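Local coordinates for protein Hia (Adhesin) (Haemophilus influenzae, PDB 3EMF) that probably mediates adhesion of the bacterium to host cells, this chain being the binding domain BD2 of a trimeric autotransporter of the outer membrane, at residues A[42-45]-A[46-50]; A[58-61]-A[62-66]. One frame throughout, in Å; residues are numbered along the deposited sequence.

Interaction 1: A[42-45]-A[46-50]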
ATOM      1  N   ASN A  42       6.116   9.191 -11.314  1.00 39.89           N
ATOM      2  CA  ASN A  42       5.576   9.658 -12.588  1.00 38.85           C
ATOM      3  C   ASN A  42       6.182  10.959 -13.112  1.00 40.80           C
ATOM      4  O   ASN A  42       5.534  11.687 -13.867  1.00 44.13           O
ATOM      5  CB  ASN A  42       4.062   9.800 -12.474  1.00 36.16           C
ATOM      6  CG  ASN A  42       3.371   9.693 -13.815  1.00 58.19           C
ATOM      7  OD1 ASN A  42       2.389  10.388 -14.078  1.00 70.75           O
ATOM      8  ND2 ASN A  42       3.890   8.830 -14.680  1.00 55.13           N
ATOM      9  N   GLU A  43       7.427  11.241 -12.732  1.00 34.31           N
ATOM     10  CA  GLU A  43       8.086  12.484 -13.148  1.00 38.04           C
ATOM     11  C   GLU A  43       8.546  12.457 -14.615  1.00 42.34           C
ATOM     12  O   GLU A  43       9.198  11.512 -15.068  1.00 39.23           O
ATOM     13  CB  GLU A  43       9.255  12.829 -12.219  1.00 39.93           C
ATOM     14  CG  GLU A  43       9.666  14.311 -12.254  1.00 50.51           C
ATOM     15  CD  GLU A  43      10.724  14.670 -11.205  1.00 64.99           C
ATOM     16  OE1 GLU A  43      11.234  13.751 -10.528  1.00 63.10           O
ATOM     17  OE2 GLU A  43      11.051  15.871 -11.059  1.00 74.99           O
ATOM     18  N   LYS A  44       8.216  13.519 -15.339  1.00 43.25           N
ATOM     19  CA  LYS A  44       8.469  13.590 -16.782  1.00 46.44           C
ATOM     20  C   LYS A  44       9.504  14.644 -17.136  1.00 49.34           C
ATOM     21  O   LYS A  44       9.817  15.523 -16.319  1.00 48.77           O
ATOM     22  CB  LYS A  44       7.161  13.880 -17.516  1.00 43.52           C
ATOM     23  CG  LYS A  44       6.264  12.673 -17.592  1.00 52.28           C
ATOM     24  CD  LYS A  44       4.840  13.052 -17.908  1.00 63.97           C
ATOM     25  CE  LYS A  44       4.105  11.848 -18.463  1.00 67.12           C
ATOM     26  NZ  LYS A  44       4.418  10.639 -17.671  1.00 60.18           N
ATOM     27  N   ASN A  45      10.046  14.562 -18.348  1.00 49.34           N
ATOM     28  CA  ASN A  45      10.947  15.611 -18.832  1.00 60.07           C
ATOM     29  C   ASN A  45      10.240  16.549 -19.815  1.00 58.45           C
ATOM     30  O   ASN A  45       9.010  16.546 -19.905  1.00 54.62           O
ATOM     31  CB  ASN A  45      12.230  15.027 -19.433  1.00 66.33           C
ATOM     32  CG  ASN A  45      11.959  13.993 -20.513  1.00 63.21           C
ATOM     33  OD1 ASN A  45      12.726  13.044 -20.678  1.00 68.38           O
ATOM     34  ND2 ASN A  45      10.863  14.164 -21.244  1.00 53.28           N
ATOM     35  N   ALA A  46      11.005  17.362 -20.532  1.00 68.46           N
ATOM     36  CA  ALA A  46      10.411  18.261 -21.522  1.00 74.26           C
ATOM     37  C   ALA A  46       9.575  17.488 -22.547  1.00 74.31           C
ATOM     38  O   ALA A  46       8.558  17.985 -23.034  1.00 71.31           O
ATOM     39  CB  ALA A  46      11.488  19.072 -22.217  1.00 72.38           C
ATOM     40  N   SER A  47      10.009  16.266 -22.853  1.00 76.32           N
ATOM     41  CA  SER A  47       9.404  15.448 -23.909  1.00 82.43           C
ATOM     42  C   SER A  47       8.105  14.765 -23.477  1.00 83.05           C
ATOM     43  O   SER A  47       7.481  14.051 -24.263  1.00 82.63           O
ATOM     44  CB  SER A  47      10.392  14.374 -24.389  1.00 78.91           C
ATOM     45  OG  SER A  47      11.664  14.919 -24.698  1.00 76.43           O
ATOM     46  N   ASP A  48       7.709  14.980 -22.228  1.00 81.64           N
ATOM     47  CA  ASP A  48       6.575  14.271 -21.647  1.00 74.20           C
ATOM     48  C   ASP A  48       6.859  12.774 -21.618  1.00 63.74           C
ATOM     49  O   ASP A  48       5.936  11.954 -21.623  1.00 71.09           O
ATOM     50  CB  ASP A  48       5.273  14.563 -22.405  1.00 85.74           C
ATOM     51  CG  ASP A  48       4.028  14.163 -21.613  1.00 92.14           C
ATOM     52  OD1 ASP A  48       3.119  13.528 -22.193  1.00 95.92           O
ATOM     53  OD2 ASP A  48       3.961  14.479 -20.406  1.00 90.50           O
ATOM     54  N   LYS A  49       8.139  12.414 -21.602  1.00 51.32           N
ATOM     55  CA  LYS A  49       8.509  11.036 -21.274  1.00 53.55           C
ATOM     56  C   LYS A  49       9.049  10.961 -19.844  1.00 50.72           C
ATOM     57  O   LYS A  49       9.477  11.962 -19.288  1.00 51.10           O
ATOM     58  CB  LYS A  49       9.526  10.476 -22.264  1.00 62.51           C
ATOM     59  CG  LYS A  49      10.844  11.222 -22.299  1.00 72.01           C
ATOM     60  CD  LYS A  49      11.589  10.922 -23.596  1.00 81.80           C
ATOM     61  CE  LYS A  49      11.583   9.424 -23.898  1.00 85.18           C
ATOM     62  NZ  LYS A  49      12.253   9.078 -25.188  1.00 87.76           N
ATOM     63  N   LEU A  50       9.018   9.770 -19.264  1.00 44.96           N
ATOM     64  CA  LEU A  50       9.467   9.547 -17.894  1.00 44.42           C
ATOM     65  C   LEU A  50      10.980   9.736 -17.742  1.00 45.48           C
ATOM     66  O   LEU A  50      11.764   9.177 -18.506  1.00 43.06           O
ATOM     67  CB  LEU A  50       9.049   8.143 -17.447  1.00 40.51           C
ATOM     68  CG  LEU A  50       7.541   7.892 -17.328  1.00 38.05           C
ATOM     69  CD1 LEU A  50       7.203   6.397 -17.286  1.00 35.12           C
ATOM     70  CD2 LEU A  50       7.001   8.583 -16.092  1.00 43.46           C
TER
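A tight chain reversal of the 3:5 hairpin type, a type I turn followed by a G1 beta bulge, brings Asn45 against Lys49 at the surface of the adhesin. Two backbone bonds define it. Asp48 N reaches back to Asn45 O over 3.1 Å to close the turn from Asn45 to Asp48, while Asn45 N donates to Lys49 O at 2.8 Å, with an angle of 155° at the hydrogen. The bulge is diagnosed by Asp48, whose backbone is left-handed (phi 62°) and so turns the chain back beside its incoming arm. Beyond the turn the arms make a single bridge, Lys44 opposite Leu50, too short to count as regular strands. Two weaker contacts support it: the CA of Lys44 lies 3.2 Å from Lys49 O, which thus receives a C-H as well as an N-H, and the CA of Leu50 sits 3.5 Å from Glu43 O. Asn45 also rests its side chain against that of Lys49. Further back, the backbone pairing is extended by Glu43 with Leu51, and Lys44 N is bonded to Asn22 OD1.

Among the side chains, Lys44 runs alongside Asp48, both pointing the same way. Its CD approaches Asp48 OD2 to 3.0 Å, yet Lys44 NZ stays 4.7 Å from Asp48 OD2, so any attraction between the charges would act at longer range. A bend at the end of the Lys44 chain (chi4 44°) instead carries NZ toward Leu50. Leu50 also packs on Arg64 of the second subunit, which places this arm at the trimer interface. Its methyl CD2 ends in polar company, with Lys44 NZ 3.7 Å away and the amide ND2 of Asn42 at 3.4 Å.

Interaction 2: A[58-61]-A[62-66]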
ATOM      1  N   ALA A  58      15.134  -0.939  -9.436  1.00 30.08           N
ATOM      2  CA  ALA A  58      14.562  -0.319  -8.251  1.00 26.99           C
ATOM      3  C   ALA A  58      15.529  -0.544  -7.084  1.00 23.85           C
ATOM      4  O   ALA A  58      16.235  -1.551  -7.037  1.00 27.82           O
ATOM      5  CB  ALA A  58      13.205  -0.899  -7.933  1.00 19.90           C
ATOM      6  N   THR A  59      15.591   0.407  -6.165  1.00 21.80           N
ATOM      7  CA  THR A  59      16.475   0.270  -5.000  1.00 22.23           C
ATOM      8  C   THR A  59      15.683   0.068  -3.714  1.00 22.20           C
ATOM      9  O   THR A  59      14.487   0.340  -3.662  1.00 24.40           O
ATOM     10  CB  THR A  59      17.361   1.510  -4.818  1.00 26.53           C
ATOM     11  OG1 THR A  59      16.551   2.594  -4.355  1.00 27.86           O
ATOM     12  CG2 THR A  59      18.026   1.876  -6.145  1.00 25.00           C
ATOM     13  N   VAL A  60      16.360  -0.400  -2.675  1.00 28.55           N
ATOM     14  CA  VAL A  60      15.730  -0.527  -1.365  1.00 24.45           C
ATOM     15  C   VAL A  60      15.320   0.856  -0.869  1.00 29.13           C
ATOM     16  O   VAL A  60      14.275   1.003  -0.268  1.00 25.37           O
ATOM     17  CB  VAL A  60      16.653  -1.249  -0.357  1.00 27.44           C
ATOM     18  CG1 VAL A  60      16.009  -1.296   1.039  1.00 30.71           C
ATOM     19  CG2 VAL A  60      16.972  -2.666  -0.877  1.00 25.54           C
ATOM     20  N   GLY A  61      16.125   1.884  -1.150  1.00 28.31           N
ATOM     21  CA  GLY A  61      15.702   3.233  -0.843  1.00 22.32           C
ATOM     22  C   GLY A  61      14.352   3.594  -1.463  1.00 25.34           C
ATOM     23  O   GLY A  61      13.544   4.309  -0.858  1.00 23.04           O
ATOM     24  N   ASN A  62      14.107   3.115  -2.676  1.00 28.19           N
ATOM     25  CA  ASN A  62      12.825   3.340  -3.338  1.00 24.33           C
ATOM     26  C   ASN A  62      11.682   2.684  -2.552  1.00 22.94           C
ATOM     27  O   ASN A  62      10.626   3.279  -2.371  1.00 22.08           O
ATOM     28  CB  ASN A  62      12.823   2.766  -4.759  1.00 20.61           C
ATOM     29  CG  ASN A  62      13.763   3.483  -5.721  1.00 22.95           C
ATOM     30  OD1 ASN A  62      14.131   4.653  -5.540  1.00 26.94           O
ATOM     31  ND2 ASN A  62      14.151   2.764  -6.784  1.00 21.08           N
ATOM     32  N   LEU A  63      11.891   1.450  -2.090  1.00 20.36           N
ATOM     33  CA  LEU A  63      10.842   0.738  -1.343  1.00 17.68           C
ATOM     34  C   LEU A  63      10.459   1.516  -0.105  1.00 24.38           C
ATOM     35  O   LEU A  63       9.304   1.484   0.308  1.00 20.39           O
ATOM     36  CB  LEU A  63      11.304  -0.649  -0.916  1.00 19.67           C
ATOM     37  CG  LEU A  63      11.890  -1.535  -2.018  1.00 23.83           C
ATOM     38  CD1 LEU A  63      12.163  -2.938  -1.493  1.00 26.70           C
ATOM     39  CD2 LEU A  63      10.938  -1.567  -3.167  1.00 21.84           C
ATOM     40  N   ARG A  64      11.439   2.227   0.469  1.00 22.54           N
ATOM     41  CA  ARG A  64      11.239   2.935   1.719  1.00 19.97           C
ATOM     42  C   ARG A  64      10.398   4.183   1.503  1.00 27.34           C
ATOM     43  O   ARG A  64       9.983   4.824   2.454  1.00 23.51           O
ATOM     44  CB  ARG A  64      12.580   3.294   2.368  1.00 25.81           C
ATOM     45  CG  ARG A  64      13.388   2.072   2.791  1.00 26.95           C
ATOM     46  CD  ARG A  64      14.656   2.437   3.534  1.00 27.94           C
ATOM     47  NE  ARG A  64      15.232   1.247   4.148  1.00 29.00           N
ATOM     48  CZ  ARG A  64      16.477   0.832   3.964  1.00 33.76           C
ATOM     49  NH1 ARG A  64      17.309   1.530   3.198  1.00 31.32           N
ATOM     50  NH2 ARG A  64      16.894  -0.275   4.559  1.00 28.57           N
ATOM     51  N   LYS A  65      10.147   4.521   0.244  1.00 17.61           N
ATOM     52  CA  LYS A  65       9.368   5.714  -0.069  1.00 18.91           C
ATOM     53  C   LYS A  65       8.034   5.386  -0.728  1.00 20.03           C
ATOM     54  O   LYS A  65       7.314   6.282  -1.167  1.00 20.40           O
ATOM     55  CB  LYS A  65      10.166   6.649  -0.973  1.00 19.12           C
ATOM     56  CG  LYS A  65      11.443   7.155  -0.350  1.00 23.70           C
ATOM     57  CD  LYS A  65      12.027   8.258  -1.233  1.00 26.51           C
ATOM     58  CE  LYS A  65      13.235   8.909  -0.559  1.00 43.84           C
ATOM     59  NZ  LYS A  65      14.311   7.919  -0.255  1.00 49.29           N
ATOM     60  N   LEU A  66       7.696   4.109  -0.766  1.00 21.99           N
ATOM     61  CA  LEU A  66       6.398   3.681  -1.273  1.00 22.89           C
ATOM     62  C   LEU A  66       5.287   3.904  -0.257  1.00 20.43           C
ATOM     63  O   LEU A  66       5.490   3.807   0.952  1.00 21.20           O
ATOM     64  CB  LEU A  66       6.451   2.199  -1.634  1.00 22.31           C
ATOM     65  CG  LEU A  66       7.362   1.770  -2.780  1.00 21.64           C
ATOM     66  CD1 LEU A  66       7.266   0.238  -2.919  1.00 22.61           C
ATOM     67  CD2 LEU A  66       6.981   2.445  -4.069  1.00 25.40           C
TER
HETATM   68  O   HOH W   1      14.703   5.991   1.197  1.00 37.38           O
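Thr59 is the N-cap of the short helix 60-63, and its side chain makes the capping bond to Asn62 N in this buried segment of the trimer. Thr59 OG1 accepts from Asn62 N at 3.0 Å with an angle of 148°, because chi1 of 72° sets the hydroxyl between its own backbone N and carbonyl carbon, facing the amides of the first turn. The tightly packed part is the first helical turn. The carbonyl oxygen of Thr59 takes Leu63 N at 3.2 Å and a weak second bond from Asn62 N. Val60 O then receives Arg64 N, a further helical step, and Gly61 O takes a weak bond from the same amide. Leu63 leans its CG to 3.6 Å from Thr59 O, and its side chain packs on Leu63 of the second subunit.

The other tight feature is a methyl set over a guanidinium face. Val60 has CG1 anti to its backbone N (chi1 176°), and this methyl sits 3.6 Å above the guanidinium plane of Arg64, over its centre. NH1 of Arg64 forms a salt bridge with Asp54 OD1, and NH2 is bonded to Val52 O and Leu41 O, all of the third subunit. These bonds limit the rotation of the group while Val60 CG1 covers one face, which places Arg64 in the subunit interface.

Packing is looser on the partly exposed side, where Lys65 follows the helix. Its CG merely skirts Gly61 O, and its amine curls back at chi4 toward an ordered water. That water is modelled only 2.4 Å from Lys65 NZ, so their bond is doubtful, but it donates to Gly61 O at 2.9 Å.

Both contacts are local, yet they differ in depth: interaction 1 is a surface turn in the long loop between helices 24-30 and 60-63, with no buried residue, whereas interaction 2 is the largely buried helix 60-63 with its cap and following turn. Turn and bulge backbone bonds organise 42-50; a threonine cap and helical bonds organise 58-66. Within one chain their nearest atoms stay about 10 Å apart. The trimer joins them instead, because Arg64 of one subunit packs on Leu50 of another and sends a weak bond from NE to Asn42 OD1 there. Lys44 and Lys49 belong to the surface turn, whereas Arg64 is bonded to a neighbouring subunit.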